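PDB 1W55: bifunctional enzyme IspD/IspF from Campylobacter jejuni, which catalyses two steps of isoprenoid precursor synthesis: making 4-CDP-methylerythritol from CTP and methylerythritol 4-phosphate, and cyclising its 2-phosphate to the 2,4-cyclodiphosphate with release of CMP. Local coordinates for residues R109-E112 with N113-K116; E135-R139 with E140-L144; H251-T254 with D255-G259; S323-A326 with H327-L331. All blocks are in the same frame, centred on the assembly; numbering follows the deposited sequence.

The four contacts follow one another along the chain; each joins adjacent segments, and none nests in or crosses another. Contact 1 closes the turn that follows helix 104-111 and leads to strand 119-124. Contact 2 closes the turn between strands 135-137 and 142-145. Contacts 1 and 2 both belong to the cytidylyltransferase part, their centres about 26 Å apart. The chain then passes into the cyclodiphosphate synthase part, where contact 3 lies within helix 248-260 and closes no loop, its centre about 53 Å from that of contact 2. Contact 4 ends helix 318-329. These last two helices pack together: L253 CD2 meets I325 CG2 at 4.0 Å, and I257 CD1 meets L329 CD1 at 4.2 Å.

Contact 1 of 4, residues R109-E112 with N113-K116; sequences RLIE and NLDK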
loop_
_atom_site.group_PDB
_atom_site.type_symbol
_atom_site.label_atom_id
_atom_site.label_comp_id
_atom_site.label_asym_id
_atom_site.label_seq_id
_atom_site.Cartn_x
_atom_site.Cartn_y
_atom_site.Cartn_z
ATOM N N ARG A 109 0.261 31.155 2.129
ATOM C CA ARG A 109 -0.441 31.999 1.177
ATOM C C ARG A 109 -1.184 33.167 1.843
ATOM O O ARG A 109 -1.275 34.254 1.273
ATOM C CB ARG A 109 -1.425 31.155 0.396
ATOM C CG ARG A 109 -0.832 30.473 -0.801
ATOM C CD ARG A 109 -1.850 30.300 -1.909
ATOM N NE ARG A 109 -3.034 29.551 -1.474
ATOM C CZ ARG A 109 -3.072 28.229 -1.382
ATOM N NH1 ARG A 109 -1.994 27.517 -1.680
ATOM N NH2 ARG A 109 -4.179 27.610 -0.995
ATOM N N LEU A 110 -1.720 32.938 3.037
ATOM C CA LEU A 110 -2.389 33.997 3.784
ATOM C C LEU A 110 -1.358 34.942 4.399
ATOM O O LEU A 110 -1.520 36.163 4.378
ATOM C CB LEU A 110 -3.266 33.405 4.894
ATOM C CG LEU A 110 -4.502 32.583 4.519
ATOM C CD1 LEU A 110 -4.865 31.698 5.688
ATOM C CD2 LEU A 110 -5.660 33.494 4.161
ATOM N N ILE A 111 -0.305 34.363 4.958
ATOM C CA ILE A 111 0.737 35.131 5.621
ATOM C C ILE A 111 1.508 36.047 4.649
ATOM O O ILE A 111 1.781 37.206 4.971
ATOM C CB ILE A 111 1.654 34.173 6.430
ATOM C CG1 ILE A 111 1.249 34.186 7.909
ATOM C CG2 ILE A 111 3.143 34.484 6.240
ATOM C CD1 ILE A 111 1.367 35.553 8.591
ATOM N N GLU A 112 1.807 35.540 3.451
ATOM C CA GLU A 112 2.533 36.312 2.435
ATOM C C GLU A 112 1.750 37.523 1.916
ATOM O O GLU A 112 2.323 38.410 1.281
ATOM C CB GLU A 112 2.980 35.411 1.273
ATOM C CG GLU A 112 1.849 34.867 0.410
ATOM C CD GLU A 112 2.330 34.132 -0.833
ATOM O OE1 GLU A 112 1.932 34.538 -1.949
ATOM O OE2 GLU A 112 3.091 33.142 -0.700
ATOM N N ASN A 113 0.447 37.555 2.198
ATOM C CA ASN A 113 -0.427 38.638 1.750
ATOM C C ASN A 113 -0.916 39.543 2.876
ATOM O O ASN A 113 -1.820 40.357 2.689
ATOM C CB ASN A 113 -1.601 38.073 0.963
ATOM C CG ASN A 113 -1.175 37.513 -0.370
ATOM O OD1 ASN A 113 -0.815 38.261 -1.283
ATOM N ND2 ASN A 113 -1.195 36.190 -0.491
ATOM N N LEU A 114 -0.269 39.418 4.029
ATOM C CA LEU A 114 -0.651 40.117 5.251
ATOM C C LEU A 114 -0.904 41.620 5.118
ATOM O O LEU A 114 -1.844 42.141 5.725
ATOM C CB LEU A 114 0.402 39.868 6.337
ATOM C CG LEU A 114 0.006 40.110 7.795
ATOM C CD1 LEU A 114 -1.334 39.472 8.105
ATOM C CD2 LEU A 114 1.084 39.589 8.727
ATOM N N ASP A 115 -0.074 42.308 4.336
ATOM C CA ASP A 115 -0.141 43.768 4.245
ATOM C C ASP A 115 -1.085 44.291 3.158
ATOM O O ASP A 115 -1.292 45.503 3.046
ATOM C CB ASP A 115 1.263 44.361 4.057
ATOM C CG ASP A 115 2.204 44.027 5.209
ATOM O OD1 ASP A 115 1.814 44.200 6.388
ATOM O OD2 ASP A 115 3.360 43.586 5.026
ATOM N N LYS A 116 -1.663 43.386 2.375
ATOM C CA LYS A 116 -2.521 43.769 1.249
ATOM C C LYS A 116 -3.893 44.337 1.637
ATOM O O LYS A 116 -4.509 45.041 0.838
ATOM C CB LYS A 116 -2.700 42.597 0.268
ATOM C CG LYS A 116 -1.411 42.156 -0.422
ATOM C CD LYS A 116 -1.558 42.101 -1.939
ATOM C CE LYS A 116 -0.217 41.830 -2.642
ATOM N NZ LYS A 116 0.604 40.749 -2.001
#
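A type I beta turn from I111 to L114 follows on from helix 104-111 of the cytidylyltransferase fold, and the side chain of N113 turns back here to meet R109. N113 ND2 donates to R109 O at 2.6 Å, approaching almost head-on to the carbonyl (C=O...donor angle 164°) and with the oxygen close to the amide plane. The first torsion makes this possible: CG of N113 stands beside its own backbone N (chi1 -70°), which swings the amide back over the last helical turn. On the backbone, N113 N bonds to L110 O and L114 N to I111 O, both at 3.2 Å. CG of E112 lies 3.4 Å from ND2 of N113, alongside the amide. I111 and L114 point the same way and touch at their ends, CD1 to CD2 at 4.0 Å. L110 and L114 reach I150 of strand 149-152, N113 packs on W181 and V183 of strand 180-184, and the guanidinium of R109 bonds through NH2 to E184 O. The other end of the N113 amide is also engaged, which fixes its rotation: K116 NZ donates to N113 OD1 at 3.0 Å.

Contact 2 of 4, residues E135-R139 with E140-L144; sequences EALQR and EKIKL. With C (cytidine-5'-monophosphate), chain D.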
loop_
_atom_site.group_PDB
_atom_site.type_symbol
_atom_site.label_atom_id
_atom_site.label_comp_id
_atom_site.label_asym_id
_atom_site.label_seq_id
_atom_site.Cartn_x
_atom_site.Cartn_y
_atom_site.Cartn_z
ATOM N N GLU A 135 -34.106 29.205 -7.106
ATOM C CA GLU A 135 -33.966 30.096 -8.266
ATOM C C GLU A 135 -32.486 30.308 -8.608
ATOM O O GLU A 135 -31.656 30.511 -7.723
ATOM C CB GLU A 135 -34.606 31.465 -7.990
ATOM C CG GLU A 135 -36.136 31.490 -7.932
ATOM C CD GLU A 135 -36.807 30.834 -9.137
ATOM O OE1 GLU A 135 -36.445 31.167 -10.295
ATOM O OE2 GLU A 135 -37.703 29.982 -8.921
ATOM N N ALA A 136 -32.181 30.301 -9.900
ATOM C CA ALA A 136 -30.811 30.324 -10.389
ATOM C C ALA A 136 -30.089 31.645 -10.148
ATOM O O ALA A 136 -30.658 32.716 -10.336
ATOM C CB ALA A 136 -30.784 29.955 -11.863
ATOM N N LEU A 137 -28.832 31.545 -9.718
ATOM C CA LEU A 137 -27.936 32.684 -9.542
ATOM C C LEU A 137 -26.802 32.560 -10.522
ATOM O O LEU A 137 -26.532 31.465 -11.020
ATOM C CB LEU A 137 -27.312 32.675 -8.152
ATOM C CG LEU A 137 -28.138 32.998 -6.918
ATOM C CD1 LEU A 137 -27.197 33.095 -5.743
ATOM C CD2 LEU A 137 -28.945 34.287 -7.095
ATOM N N GLN A 138 -26.113 33.669 -10.771
ATOM C CA GLN A 138 -24.938 33.655 -11.630
ATOM C C GLN A 138 -23.761 33.060 -10.864
ATOM O O GLN A 138 -23.203 33.699 -9.965
ATOM C CB GLN A 138 -24.617 35.068 -12.144
ATOM C CG GLN A 138 -23.635 35.107 -13.319
ATOM C CD GLN A 138 -24.306 34.788 -14.654
ATOM O OE1 GLN A 138 -25.267 35.452 -15.050
ATOM N NE2 GLN A 138 -23.807 33.768 -15.342
ATOM N N ARG A 139 -23.386 31.836 -11.226
ATOM C CA ARG A 139 -22.420 31.070 -10.431
ATOM C C ARG A 139 -21.027 31.687 -10.388
ATOM O O ARG A 139 -20.309 31.511 -9.406
ATOM C CB ARG A 139 -22.359 29.609 -10.892
ATOM C CG ARG A 139 -21.858 29.398 -12.323
ATOM C CD ARG A 139 -22.268 28.064 -12.912
ATOM N NE ARG A 139 -21.705 27.857 -14.244
ATOM C CZ ARG A 139 -21.993 26.831 -15.031
ATOM N NH1 ARG A 139 -22.839 25.893 -14.622
ATOM N NH2 ARG A 139 -21.424 26.732 -16.230
ATOM N N GLU A 140 -20.667 32.427 -11.437
ATOM C CA GLU A 140 -19.357 33.081 -11.544
ATOM C C GLU A 140 -19.137 34.159 -10.471
ATOM O O GLU A 140 -17.993 34.486 -10.140
ATOM C CB GLU A 140 -19.174 33.711 -12.942
ATOM C CG GLU A 140 -19.101 32.711 -14.097
ATOM C CD GLU A 140 -20.472 32.310 -14.644
ATOM O OE1 GLU A 140 -21.476 32.996 -14.338
ATOM O OE2 GLU A 140 -20.551 31.296 -15.383
ATOM N N LYS A 141 -20.231 34.710 -9.939
ATOM C CA LYS A 141 -20.149 35.767 -8.920
ATOM C C LYS A 141 -20.139 35.222 -7.484
ATOM O O LYS A 141 -20.076 35.992 -6.507
ATOM C CB LYS A 141 -21.297 36.770 -9.109
ATOM C CG LYS A 141 -21.252 37.490 -10.461
ATOM C CD LYS A 141 -22.257 38.632 -10.510
ATOM C CE LYS A 141 -22.034 39.513 -11.744
ATOM N NZ LYS A 141 -23.328 39.717 -12.452
ATOM N N ILE A 142 -20.209 33.894 -7.362
ATOM C CA ILE A 142 -20.249 33.247 -6.055
ATOM C C ILE A 142 -18.845 33.026 -5.519
ATOM O O ILE A 142 -17.964 32.598 -6.262
ATOM C CB ILE A 142 -21.013 31.908 -6.143
ATOM C CG1 ILE A 142 -22.492 32.149 -6.502
ATOM C CG2 ILE A 142 -20.850 31.085 -4.856
ATOM C CD1 ILE A 142 -23.378 32.640 -5.347
ATOM N N LYS A 143 -18.652 33.319 -4.233
ATOM C CA LYS A 143 -17.471 32.886 -3.476
ATOM C C LYS A 143 -17.902 32.042 -2.276
ATOM O O LYS A 143 -18.790 32.452 -1.519
ATOM C CB LYS A 143 -16.689 34.090 -2.945
ATOM C CG LYS A 143 -15.704 34.685 -3.908
ATOM C CD LYS A 143 -14.792 35.683 -3.208
ATOM C CE LYS A 143 -14.071 36.567 -4.214
ATOM N NZ LYS A 143 -14.990 37.505 -4.932
ATOM N N LEU A 144 -17.275 30.879 -2.095
ATOM C CA LEU A 144 -17.411 30.130 -0.844
ATOM C C LEU A 144 -16.214 30.469 0.021
ATOM O O LEU A 144 -15.065 30.269 -0.390
ATOM C CB LEU A 144 -17.501 28.619 -1.074
ATOM C CG LEU A 144 -18.611 28.103 -1.997
ATOM C CD1 LEU A 144 -18.535 26.586 -2.114
ATOM C CD2 LEU A 144 -20.018 28.544 -1.574
HETATM O OP3 C D . -19.732 23.781 -17.248
HETATM P P C D . -20.197 24.156 -18.634
HETATM O OP1 C D . -19.148 24.904 -19.418
HETATM O OP2 C D . -21.595 24.727 -18.698
HETATM O "O5'" C D . -20.249 22.756 -19.432
HETATM C "C5'" C D . -21.081 21.683 -19.017
HETATM C "C4'" C D . -21.009 20.543 -20.033
HETATM O "O4'" C D . -21.662 20.894 -21.260
HETATM C "C3'" C D . -19.585 20.164 -20.389
HETATM O "O3'" C D . -19.506 18.752 -20.330
HETATM C "C2'" C D . -19.388 20.644 -21.811
HETATM O "O2'" C D . -18.505 19.817 -22.560
HETATM C "C1'" C D . -20.803 20.612 -22.365
HETATM N N1 C D . -20.979 21.629 -23.400
HETATM C C2 C D . -21.499 21.235 -24.645
HETATM O O2 C D . -21.808 20.031 -24.852
HETATM N N3 C D . -21.661 22.172 -25.602
HETATM C C4 C D . -21.316 23.470 -25.387
HETATM N N4 C D . -21.480 24.390 -26.373
HETATM C C5 C D . -20.796 23.871 -24.161
HETATM C C6 C D . -20.636 22.915 -23.167
HETATM O O HOH W 1 -25.526 37.790 -13.708
HETATM O O HOH W 2 -17.888 31.240 -8.504
#
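The guanidinium of R139 has E140 OE2 and a phosphate oxygen of cytidine monophosphate at its edge, and the carboxylate of E140 bridges it to the amide of Q138. Q138 NE2 donates to E140 OE1 at 2.7 Å, reaching it on the syn side but somewhat out of the carboxylate plane; the acceptor lies near the amide plane, and the two planes are 34° apart. E140 OE2 faces R139 NE at 3.8 Å, a long salt bridge in which the planes stand 60° apart. NH2 of R139 donates to OP2 of the nucleotide at 3.2 Å, with OP2 in the guanidinium plane. E140 can reach both neighbours because its chain bends at chi2 (86°), laying the carboxylate back across the preceding residues. Water 1 donates to Q138 OE1 at 2.7 Å and accepts a weak bond from K141 NZ. The turn beneath is a short 3-10 segment: K141 N bonds to Q138 O and I142 N to R139 O, both at 3.1 Å. L137 and I142 cross at about a right angle, CD1 to CD1 at 3.9 Å, and L137 also packs on L137 of a neighbouring subunit. I142 to L144 pair antiparallel with a strand of that subunit. The nucleotide sits in that subunit's pocket, bonded there to its K191, so R139 completes a neighbour's site, consistent with its predicted role of positioning methylerythritol phosphate. This is the protruding beta arm of the IspD dimer, which reaches the partner's active site.

Contact 3 of 4, residues H251-T254 with D255-G259; sequences HSLT and DAILG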
loop_
_atom_site.group_PDB
_atom_site.type_symbol
_atom_site.label_atom_id
_atom_site.label_comp_id
_atom_site.label_asym_id
_atom_site.label_seq_id
_atom_site.Cartn_x
_atom_site.Cartn_y
_atom_site.Cartn_z
ATOM N N HIS A 251 -26.675 1.259 39.696
ATOM C CA HIS A 251 -25.867 2.315 40.284
ATOM C C HIS A 251 -24.378 2.000 40.188
ATOM O O HIS A 251 -23.582 2.885 39.867
ATOM C CB HIS A 251 -26.298 2.570 41.735
ATOM C CG HIS A 251 -27.724 3.010 41.852
ATOM N ND1 HIS A 251 -28.468 2.840 43.000
ATOM C CD2 HIS A 251 -28.551 3.588 40.948
ATOM C CE1 HIS A 251 -29.690 3.302 42.802
ATOM N NE2 HIS A 251 -29.764 3.767 41.567
ATOM N N SER A 252 -24.019 0.737 40.432
ATOM C CA SER A 252 -22.626 0.312 40.329
ATOM C C SER A 252 -22.164 0.418 38.884
ATOM O O SER A 252 -21.069 0.902 38.606
ATOM C CB SER A 252 -22.460 -1.124 40.833
ATOM O OG SER A 252 -21.145 -1.596 40.591
ATOM N N LEU A 253 -23.014 -0.024 37.964
ATOM C CA LEU A 253 -22.680 0.000 36.553
ATOM C C LEU A 253 -22.512 1.440 36.019
ATOM O O LEU A 253 -21.595 1.724 35.249
ATOM C CB LEU A 253 -23.731 -0.759 35.755
ATOM C CG LEU A 253 -23.534 -0.793 34.252
ATOM C CD1 LEU A 253 -22.116 -1.310 33.872
ATOM C CD2 LEU A 253 -24.651 -1.633 33.625
ATOM N N THR A 254 -23.399 2.336 36.436
ATOM C CA THR A 254 -23.273 3.756 36.119
ATOM C C THR A 254 -21.893 4.289 36.532
ATOM O O THR A 254 -21.234 4.975 35.762
ATOM C CB THR A 254 -24.383 4.529 36.844
ATOM O OG1 THR A 254 -25.685 4.045 36.412
ATOM C CG2 THR A 254 -24.340 5.996 36.455
ATOM N N ASP A 255 -21.456 3.962 37.747
ATOM C CA ASP A 255 -20.134 4.371 38.212
ATOM C C ASP A 255 -19.006 3.850 37.304
ATOM O O ASP A 255 -18.077 4.582 37.004
ATOM C CB ASP A 255 -19.916 3.921 39.654
ATOM C CG ASP A 255 -20.151 5.040 40.661
ATOM O OD1 ASP A 255 -20.645 6.111 40.251
ATOM O OD2 ASP A 255 -19.876 4.939 41.882
ATOM N N ALA A 256 -19.102 2.604 36.849
ATOM C CA ALA A 256 -18.052 2.024 36.009
ATOM C C ALA A 256 -17.943 2.733 34.669
ATOM O O ALA A 256 -16.842 3.026 34.203
ATOM C CB ALA A 256 -18.256 0.510 35.821
ATOM N N ILE A 257 -19.092 3.028 34.067
ATOM C CA ILE A 257 -19.164 3.703 32.769
ATOM C C ILE A 257 -18.659 5.143 32.830
ATOM O O ILE A 257 -17.895 5.578 31.966
ATOM C CB ILE A 257 -20.625 3.644 32.218
ATOM C CG1 ILE A 257 -20.971 2.203 31.809
ATOM C CG2 ILE A 257 -20.780 4.578 31.008
ATOM C CD1 ILE A 257 -22.460 1.920 31.613
ATOM N N LEU A 258 -19.071 5.882 33.857
ATOM C CA LEU A 258 -18.571 7.233 34.069
ATOM C C LEU A 258 -17.081 7.214 34.388
ATOM O O LEU A 258 -16.331 8.090 33.931
ATOM C CB LEU A 258 -19.320 7.916 35.214
ATOM C CG LEU A 258 -20.807 8.209 35.007
ATOM C CD1 LEU A 258 -21.437 8.600 36.340
ATOM C CD2 LEU A 258 -21.048 9.287 33.941
ATOM N N GLY A 259 -16.656 6.217 35.168
ATOM C CA GLY A 259 -15.271 6.116 35.600
ATOM C C GLY A 259 -14.324 5.885 34.446
ATOM O O GLY A 259 -13.280 6.527 34.367
#
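From H251 to G259 the backbone is regular alpha helix, part of helix 248-260 of the cyclodiphosphate synthase fold, each N-H donating to the carbonyl four residues back, from D255 N to H251 O at 3.2 Å through to L258 N to T254 O at 3.0 Å. This last bond is nearly straight, with an N-H...O angle of 172°. Side chains one turn apart pair along the helix. L253 and I257 meet at a slant, CG of L253 to CD1 of I257 at 3.9 Å, and both also touch V361 of strand 354-365. L253 has CG anti to its backbone N (chi1 179°), which carries its branch point forward to I257. I257 and T254 also touch L286 of helix 282-295, while L258 packs on L269. The buried polar side chains each have partners outside the two segments. The hydroxyl of T254, beside its own N (chi1 -60°), bonds back to A250 O. H251, probably a ligand of a divalent metal as in related enzymes, bonds through ND1 to H219 NE2 and through NE2 to S282 OG, so both ring nitrogens are held. D255 OD1 takes the backbone N-H of I266, a residue of the cytidine monophosphate pocket, and S252 OG meets V357 O and S359 OG. T254 and L258 lie side by side, and the methyl CG2 of T254 touches CD1 of L258 at 3.9 Å.

Contact 4 of 4, residues S323-A326 with H327-L331; sequences SNIA and HTLDL
Backbone bonds close the C-terminal end of helix 318-329, where A326 and L331 take part in a Schellman motif. Three bonds continue the helical pattern: H327 N to S323 O, T328 N to N324 O and L329 N to I325 O, each at 3.0 Å. Then D330 takes positive phi (55°), and L331 N turns back to A326 O at 2.8 Å, in the carbonyl plane, with a straight N-H...O angle of 167°. A weak bond from D330 N to H327 O completes the motif.

One side chain adds to this: the hydroxyl OG1 of T328 donates to N324 O at 3.0 Å, and this oxygen also takes T328 N, the two from opposite faces of its plane. The hydroxyl gets there by standing beside its own backbone N (chi1 -67°). The amide of N324 looks elsewhere, its ND2 bonding to A230 O.

Apolar contact is made by I325 and L329, which point the same way, CG2 to CD1 at 3.8 Å, over I303 of strand 298-308. L331 packs on L300 and I336.

As the helix stops and the chain turns toward strand 336-341 of this beta-alpha-beta unit, carbonyls of its final turns thus keep partners: N324 O has the threonine hydroxyl besides its helical bond, A326 O takes L331 N, H327 O takes D330 N weakly, and T328 O takes K287 NZ.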
loop_
_atom_site.group_PDB
_atom_site.type_symbol
_atom_site.label_atom_id
_atom_site.label_comp_id
_atom_site.label_asym_id
_atom_site.label_seq_id
_atom_site.Cartn_x
_atom_site.Cartn_y
_atom_site.Cartn_z
ATOM N N SER A 323 -30.206 -8.787 29.280
ATOM C CA SER A 323 -30.997 -8.340 28.140
ATOM C C SER A 323 -31.573 -6.931 28.354
ATOM O O SER A 323 -31.605 -6.113 27.426
ATOM C CB SER A 323 -32.093 -9.373 27.802
ATOM O OG SER A 323 -33.089 -8.796 26.972
ATOM N N ASN A 324 -32.020 -6.643 29.570
ATOM C CA ASN A 324 -32.495 -5.294 29.904
ATOM C C ASN A 324 -31.388 -4.214 29.877
ATOM O O ASN A 324 -31.618 -3.100 29.396
ATOM C CB ASN A 324 -33.219 -5.298 31.255
ATOM C CG ASN A 324 -34.212 -4.136 31.398
ATOM O OD1 ASN A 324 -34.916 -3.769 30.447
ATOM N ND2 ASN A 324 -34.261 -3.549 32.585
ATOM N N ILE A 325 -30.196 -4.549 30.380
ATOM C CA ILE A 325 -29.021 -3.678 30.234
ATOM C C ILE A 325 -28.701 -3.428 28.766
ATOM O O ILE A 325 -28.404 -2.302 28.386
ATOM C CB ILE A 325 -27.753 -4.260 30.951
ATOM C CG1 ILE A 325 -27.923 -4.268 32.472
ATOM C CG2 ILE A 325 -26.484 -3.457 30.560
ATOM C CD1 ILE A 325 -26.940 -5.233 33.208
ATOM N N ALA A 326 -28.744 -4.480 27.946
ATOM C CA ALA A 326 -28.475 -4.344 26.509
ATOM C C ALA A 326 -29.452 -3.381 25.836
ATOM O O ALA A 326 -29.046 -2.555 25.022
ATOM C CB ALA A 326 -28.503 -5.725 25.799
ATOM N N HIS A 327 -30.738 -3.520 26.163
ATOM C CA HIS A 327 -31.807 -2.719 25.558
ATOM C C HIS A 327 -31.694 -1.249 25.973
ATOM O O HIS A 327 -31.759 -0.363 25.131
ATOM C CB HIS A 327 -33.188 -3.299 25.924
ATOM C CG HIS A 327 -34.341 -2.437 25.504
ATOM N ND1 HIS A 327 -34.989 -1.584 26.373
ATOM C CD2 HIS A 327 -34.959 -2.293 24.303
ATOM C CE1 HIS A 327 -35.957 -0.953 25.727
ATOM N NE2 HIS A 327 -35.959 -1.364 24.471
ATOM N N THR A 328 -31.508 -1.016 27.272
ATOM C CA THR A 328 -31.263 0.315 27.830
ATOM C C THR A 328 -30.077 1.029 27.159
ATOM O O THR A 328 -30.143 2.229 26.873
ATOM C CB THR A 328 -30.977 0.179 29.352
ATOM O OG1 THR A 328 -32.159 -0.251 30.035
ATOM C CG2 THR A 328 -30.618 1.540 30.003
ATOM N N LEU A 329 -28.986 0.301 26.931
ATOM C CA LEU A 329 -27.765 0.933 26.430
ATOM C C LEU A 329 -27.614 0.784 24.927
ATOM O O LEU A 329 -26.639 1.263 24.360
ATOM C CB LEU A 329 -26.520 0.399 27.166
ATOM C CG LEU A 329 -26.485 0.623 28.683
ATOM C CD1 LEU A 329 -25.291 -0.092 29.307
ATOM C CD2 LEU A 329 -26.471 2.132 29.027
ATOM N N ASP A 330 -28.587 0.135 24.287
ATOM C CA ASP A 330 -28.552 -0.118 22.846
ATOM C C ASP A 330 -27.249 -0.844 22.450
ATOM O O ASP A 330 -26.530 -0.446 21.521
ATOM C CB ASP A 330 -28.799 1.183 22.046
ATOM C CG ASP A 330 -28.949 0.939 20.542
ATOM O OD1 ASP A 330 -29.381 -0.166 20.136
ATOM O OD2 ASP A 330 -28.643 1.801 19.689
ATOM N N LEU A 331 -26.968 -1.916 23.189
ATOM C CA LEU A 331 -25.806 -2.769 22.969
ATOM C C LEU A 331 -26.255 -4.167 22.586
ATOM O O LEU A 331 -27.339 -4.603 22.975
ATOM C CB LEU A 331 -24.993 -2.884 24.256
ATOM C CG LEU A 331 -24.188 -1.689 24.756
ATOM C CD1 LEU A 331 -23.372 -2.116 25.976
ATOM C CD2 LEU A 331 -23.285 -1.142 23.648
#